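Local coordinates for protein Na-translocating NADH-quinone reductase subunit C NqrC (Shewanella oneidensis, PDB 4XHF) that binds flavin mononucleotide through an FMN-binding domain in its soluble part, as subunit C of a larger membrane enzyme complex, at residues T102-D106 / F233-E238; S131-P135 / F240-F244. All blocks are in the same frame, centred on the assembly; numbering follows the deposited sequence.

Contact 1 of 2, residues T102-D106 / F233-E238; sequences TPKKD and FWFGVE
Phe233 and Glu238 receive the loop 102-106 in two ways, the ring by packing and the side chain of Glu238 as a bidentate carboxylate that accepts two consecutive backbone N-H groups. The second segment runs off the end of helix 221-234, in the FMN-binding domain, and turns toward helix 241-249. Phe233 comes first: its CG is anti to the backbone N (chi1 174°), which sends the ring to the loop, with CE1 3.9 Å from Pro103 CB. At the ring edge, near its plane, Phe233 CD1 lies 3.6 Å from Lys105 O, the polarised rim of an aromatic ring suiting a carbonyl oxygen. Trp234 faces elsewhere, hydrogen-bonding through NE1 to Tyr137 O. The chain leaves helical geometry at Phe235, and Gly236 N closes the turn onto Phe233 O at 2.9 Å; having no side chain, Gly236 leaves this carbonyl room. Glu238 then reaches across, extended beyond CG, a length that carries its carboxylate to the loop backbone. Lys104 N donates to Glu238 OE1 at 2.8 Å (164°) and Lys105 N to Glu238 OE2 at 2.7 Å (163°), each oxygen using its syn lone pair. Two nearly straight bonds fix the rotation of the carboxylate and would be expected to stabilise its negative charge. Pro103, with no N-H to place, fits just before the donor pair, while the ends of both lysine chains lead away. A water donates to Lys105 O at 2.8 Å and to Glu238 OE2 at 2.6 Å, making a second bond to that oxygen.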
loop_
_atom_site.group_PDB
_atom_site.type_symbol
_atom_site.label_atom_id
_atom_site.label_comp_id
_atom_site.label_asym_id
_atom_site.label_seq_id
_atom_site.Cartn_x
_atom_site.Cartn_y
_atom_site.Cartn_z
ATOM N N THR A 102 -2.336 19.571 4.245
ATOM C CA THR A 102 -1.191 19.265 5.092
ATOM C C THR A 102 -1.633 18.404 6.271
ATOM O O THR A 102 -2.555 18.781 6.995
ATOM C CB THR A 102 -0.529 20.550 5.615
ATOM O OG1 THR A 102 -0.143 21.372 4.507
ATOM C CG2 THR A 102 0.702 20.233 6.456
ATOM N N PRO A 103 -0.982 17.242 6.471
ATOM C CA PRO A 103 -1.398 16.384 7.588
ATOM C C PRO A 103 -1.192 17.052 8.942
ATOM O O PRO A 103 -0.290 17.877 9.080
ATOM C CB PRO A 103 -0.490 15.153 7.452
ATOM C CG PRO A 103 0.060 15.206 6.075
ATOM C CD PRO A 103 0.133 16.648 5.711
ATOM N N LYS A 104 -2.013 16.699 9.926
ATOM C CA LYS A 104 -1.823 17.206 11.280
ATOM C C LYS A 104 -0.600 16.552 11.905
ATOM O O LYS A 104 0.308 17.232 12.368
ATOM C CB LYS A 104 -3.056 16.948 12.146
ATOM C CG LYS A 104 -2.956 17.567 13.536
ATOM C CD LYS A 104 -3.544 16.663 14.606
ATOM C CE LYS A 104 -3.351 17.248 15.996
ATOM N NZ LYS A 104 -1.913 17.473 16.318
ATOM N N LYS A 105 -0.595 15.223 11.926
ATOM C CA LYS A 105 0.540 14.454 12.425
ATOM C C LYS A 105 1.239 13.770 11.256
ATOM O O LYS A 105 0.890 12.653 10.875
ATOM C CB LYS A 105 0.081 13.428 13.463
ATOM C CG LYS A 105 -0.400 14.055 14.766
ATOM C CD LYS A 105 -1.221 13.079 15.597
ATOM C CE LYS A 105 -1.479 13.609 17.002
ATOM N NZ LYS A 105 -0.474 13.110 17.983
ATOM N N ASP A 106 2.218 14.461 10.683
ATOM C CA ASP A 106 2.905 13.986 9.489
ATOM C C ASP A 106 3.976 12.948 9.830
ATOM O O ASP A 106 5.173 13.199 9.687
ATOM C CB ASP A 106 3.528 15.170 8.744
ATOM C CG ASP A 106 4.004 14.802 7.354
ATOM O OD1 ASP A 106 3.599 13.735 6.847
ATOM O OD2 ASP A 106 4.776 15.587 6.763
ATOM N N PHE A 233 1.100 5.823 9.413
ATOM C CA PHE A 233 0.322 6.973 8.967
ATOM C C PHE A 233 -0.857 6.563 8.102
ATOM O O PHE A 233 -1.982 7.012 8.315
ATOM C CB PHE A 233 1.188 7.954 8.176
ATOM C CG PHE A 233 0.402 9.089 7.578
ATOM C CD1 PHE A 233 0.087 10.203 8.340
ATOM C CD2 PHE A 233 -0.048 9.031 6.268
ATOM C CE1 PHE A 233 -0.647 11.242 7.802
ATOM C CE2 PHE A 233 -0.784 10.069 5.727
ATOM C CZ PHE A 233 -1.083 11.175 6.495
ATOM N N TRP A 234 -0.593 5.717 7.113
ATOM C CA TRP A 234 -1.590 5.409 6.098
ATOM C C TRP A 234 -2.657 4.445 6.588
ATOM O O TRP A 234 -3.719 4.337 5.981
ATOM C CB TRP A 234 -0.905 4.864 4.849
ATOM C CG TRP A 234 -0.347 5.974 4.026
ATOM C CD1 TRP A 234 0.965 6.308 3.870
ATOM C CD2 TRP A 234 -1.099 6.928 3.271
ATOM N NE1 TRP A 234 1.079 7.406 3.052
ATOM C CE2 TRP A 234 -0.175 7.806 2.672
ATOM C CE3 TRP A 234 -2.464 7.123 3.041
ATOM C CZ2 TRP A 234 -0.573 8.860 1.854
ATOM C CZ3 TRP A 234 -2.856 8.167 2.229
ATOM C CH2 TRP A 234 -1.915 9.024 1.645
ATOM N N PHE A 235 -2.382 3.755 7.690
ATOM C CA PHE A 235 -3.407 2.968 8.367
ATOM C C PHE A 235 -3.892 3.700 9.619
ATOM O O PHE A 235 -4.629 3.144 10.436
ATOM C CB PHE A 235 -2.875 1.577 8.714
ATOM C CG PHE A 235 -2.697 0.694 7.516
ATOM C CD1 PHE A 235 -3.793 0.119 6.894
ATOM C CD2 PHE A 235 -1.437 0.454 7.001
ATOM C CE1 PHE A 235 -3.633 -0.687 5.787
ATOM C CE2 PHE A 235 -1.270 -0.350 5.894
ATOM C CZ PHE A 235 -2.368 -0.922 5.285
ATOM N N GLY A 236 -3.483 4.960 9.747
ATOM C CA GLY A 236 -3.870 5.792 10.870
ATOM C C GLY A 236 -5.073 6.656 10.547
ATOM O O GLY A 236 -5.670 6.529 9.478
ATOM N N VAL A 237 -5.410 7.555 11.466
ATOM C CA VAL A 237 -6.633 8.343 11.367
ATOM C C VAL A 237 -6.629 9.285 10.166
ATOM O O VAL A 237 -7.690 9.648 9.657
ATOM C CB VAL A 237 -6.864 9.162 12.652
ATOM C CG1 VAL A 237 -6.957 8.232 13.854
ATOM C CG2 VAL A 237 -5.751 10.177 12.858
ATOM N N GLU A 238 -5.442 9.677 9.714
ATOM C CA GLU A 238 -5.321 10.546 8.546
ATOM C C GLU A 238 -5.089 9.727 7.274
ATOM O O GLU A 238 -4.838 10.286 6.207
ATOM C CB GLU A 238 -4.186 11.561 8.746
ATOM C CG GLU A 238 -4.354 12.419 9.999
ATOM C CD GLU A 238 -3.453 13.642 10.022
ATOM O OE1 GLU A 238 -3.769 14.631 9.328
ATOM O OE2 GLU A 238 -2.435 13.618 10.744
HETATM O O HOH W 1 -1.518 11.210 11.250
#

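Contact 2 of 2, residues S131-P135 / F240-F244; sequences SVVVP and FQTFF
Val134 and Pro135 close tightly on the Phe240 ring, whereas Val132, farther back along the strand, meets Phe243 and Phe244 more loosely. Val134 CB sits over one face of Phe240, 3.9 Å from the ring centroid and 19° off its normal, a CH-pi contact. At the edge of the same ring Pro135 O approaches Phe240 CE2 to 3.3 Å, and Pro135 CD lies 3.8 Å from Phe240 CZ, so one ring is held at face and rim. Branched at CB, Val134 also presents CG1 to Phe244 CZ at 4.1 Å. The looser end has Val132 CG1, placed anti to the backbone N (chi1 -176°), at the edge of Phe243, 4.1 Å from CE2. No hydrogen bond joins the segments; flat aromatic rings suit the low relief of valines on a strand. Phe240 occupies the N-cap position, and its carbonyl O accepts Phe244 N at 2.9 Å as the first turn of the helix begins. Gln241 and Thr242 lie on the helix side remote from the strand and are partly exposed, as befits polar residues. This is the N-cap and first turn of an amphipathic helix, laid by their aromatic side on one face of the antiparallel sheet, helix-on-sheet packing of the alpha+beta kind.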
loop_
_atom_site.group_PDB
_atom_site.type_symbol
_atom_site.label_atom_id
_atom_site.label_comp_id
_atom_site.label_asym_id
_atom_site.label_seq_id
_atom_site.Cartn_x
_atom_site.Cartn_y
_atom_site.Cartn_z
ATOM N N SER A 131 -9.188 -9.354 -0.639
ATOM C CA SER A 131 -8.373 -8.361 0.040
ATOM C C SER A 131 -8.662 -6.976 -0.514
ATOM O O SER A 131 -9.326 -6.831 -1.540
ATOM C CB SER A 131 -6.881 -8.685 -0.107
ATOM O OG SER A 131 -6.453 -8.551 -1.451
ATOM N N VAL A 132 -8.171 -5.963 0.188
ATOM C CA VAL A 132 -8.200 -4.597 -0.308
ATOM C C VAL A 132 -6.764 -4.094 -0.369
ATOM O O VAL A 132 -6.059 -4.081 0.640
ATOM C CB VAL A 132 -9.057 -3.670 0.579
ATOM C CG1 VAL A 132 -9.137 -2.272 -0.026
ATOM C CG2 VAL A 132 -10.456 -4.244 0.757
ATOM N N VAL A 133 -6.329 -3.715 -1.565
ATOM C CA VAL A 133 -4.977 -3.218 -1.769
ATOM C C VAL A 133 -4.991 -1.696 -1.758
ATOM O O VAL A 133 -5.735 -1.070 -2.516
ATOM C CB VAL A 133 -4.380 -3.727 -3.094
ATOM C CG1 VAL A 133 -2.905 -3.364 -3.188
ATOM C CG2 VAL A 133 -4.568 -5.236 -3.219
ATOM N N VAL A 134 -4.169 -1.110 -0.890
ATOM C CA VAL A 134 -4.087 0.342 -0.765
ATOM C C VAL A 134 -2.652 0.825 -0.955
ATOM O O VAL A 134 -1.706 0.131 -0.586
ATOM C CB VAL A 134 -4.602 0.825 0.609
ATOM C CG1 VAL A 134 -6.038 0.393 0.815
ATOM C CG2 VAL A 134 -3.722 0.303 1.741
ATOM N N PRO A 135 -2.486 2.021 -1.537
ATOM C CA PRO A 135 -1.154 2.608 -1.682
ATOM C C PRO A 135 -0.650 3.208 -0.376
ATOM O O PRO A 135 -1.431 3.782 0.382
ATOM C CB PRO A 135 -1.368 3.698 -2.732
ATOM C CG PRO A 135 -2.782 4.117 -2.532
ATOM C CD PRO A 135 -3.521 2.863 -2.159
ATOM N N PHE A 240 -6.272 5.496 5.822
ATOM C CA PHE A 240 -7.397 4.723 5.306
ATOM C C PHE A 240 -8.335 4.214 6.396
ATOM O O PHE A 240 -9.203 3.386 6.127
ATOM C CB PHE A 240 -6.878 3.538 4.488
ATOM C CG PHE A 240 -6.258 3.931 3.180
ATOM C CD1 PHE A 240 -7.049 4.325 2.114
ATOM C CD2 PHE A 240 -4.884 3.909 3.016
ATOM C CE1 PHE A 240 -6.481 4.690 0.911
ATOM C CE2 PHE A 240 -4.310 4.272 1.815
ATOM C CZ PHE A 240 -5.111 4.664 0.760
ATOM N N GLN A 241 -8.179 4.709 7.619
ATOM C CA GLN A 241 -8.952 4.178 8.737
ATOM C C GLN A 241 -10.442 4.468 8.579
ATOM O O GLN A 241 -11.275 3.592 8.811
ATOM C CB GLN A 241 -8.445 4.745 10.064
ATOM C CG GLN A 241 -8.210 3.685 11.128
ATOM C CD GLN A 241 -7.548 4.246 12.369
ATOM O OE1 GLN A 241 -6.375 3.976 12.637
ATOM N NE2 GLN A 241 -8.295 5.031 13.134
ATOM N N THR A 242 -10.774 5.694 8.184
ATOM C CA THR A 242 -12.164 6.061 7.934
ATOM C C THR A 242 -12.755 5.163 6.856
ATOM O O THR A 242 -13.851 4.633 7.012
ATOM C CB THR A 242 -12.297 7.536 7.499
ATOM O OG1 THR A 242 -11.944 8.394 8.589
ATOM C CG2 THR A 242 -13.728 7.855 7.056
ATOM N N PHE A 243 -12.014 5.001 5.765
ATOM C CA PHE A 243 -12.451 4.172 4.648
ATOM C C PHE A 243 -12.736 2.738 5.083
ATOM O O PHE A 243 -13.738 2.151 4.680
ATOM C CB PHE A 243 -11.396 4.187 3.543
ATOM C CG PHE A 243 -11.633 3.174 2.462
ATOM C CD1 PHE A 243 -12.788 3.211 1.699
ATOM C CD2 PHE A 243 -10.696 2.190 2.200
ATOM C CE1 PHE A 243 -13.005 2.278 0.701
ATOM C CE2 PHE A 243 -10.908 1.259 1.203
ATOM C CZ PHE A 243 -12.062 1.305 0.452
ATOM N N PHE A 244 -11.857 2.176 5.907
ATOM C CA PHE A 244 -12.046 0.815 6.390
ATOM C C PHE A 244 -13.251 0.727 7.324
ATOM O O PHE A 244 -14.033 -0.220 7.247
ATOM C CB PHE A 244 -10.789 0.311 7.108
ATOM C CG PHE A 244 -9.642 -0.014 6.188
ATOM C CD1 PHE A 244 -9.850 -0.299 4.845
ATOM C CD2 PHE A 244 -8.348 -0.042 6.674
ATOM C CE1 PHE A 244 -8.792 -0.597 4.009
ATOM C CE2 PHE A 244 -7.287 -0.342 5.843
ATOM C CZ PHE A 244 -7.508 -0.619 4.509
#

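How the contacts relate
Contact 2 is wholly buried, whereas contact 1 is only partly so and carries solvent-exposed lysines at its margin; their centres are about 14 Å apart. Both draw on the chain passing from helix 221-234 into helix 241-249, but one side of that connection takes hold of a loop and the other packs on strand 129-139 of the main sheet. The chemistry follows the setting: a charged carboxylate, amides and water near the surface, beside a buried proline-phenylalanine contact, and aromatic rings and valines inside. Phe240 N probably hydrogen-bonds Trp234 O, and Phe235 CE1 packs on Phe244 CE2, tying the two contacts directly together.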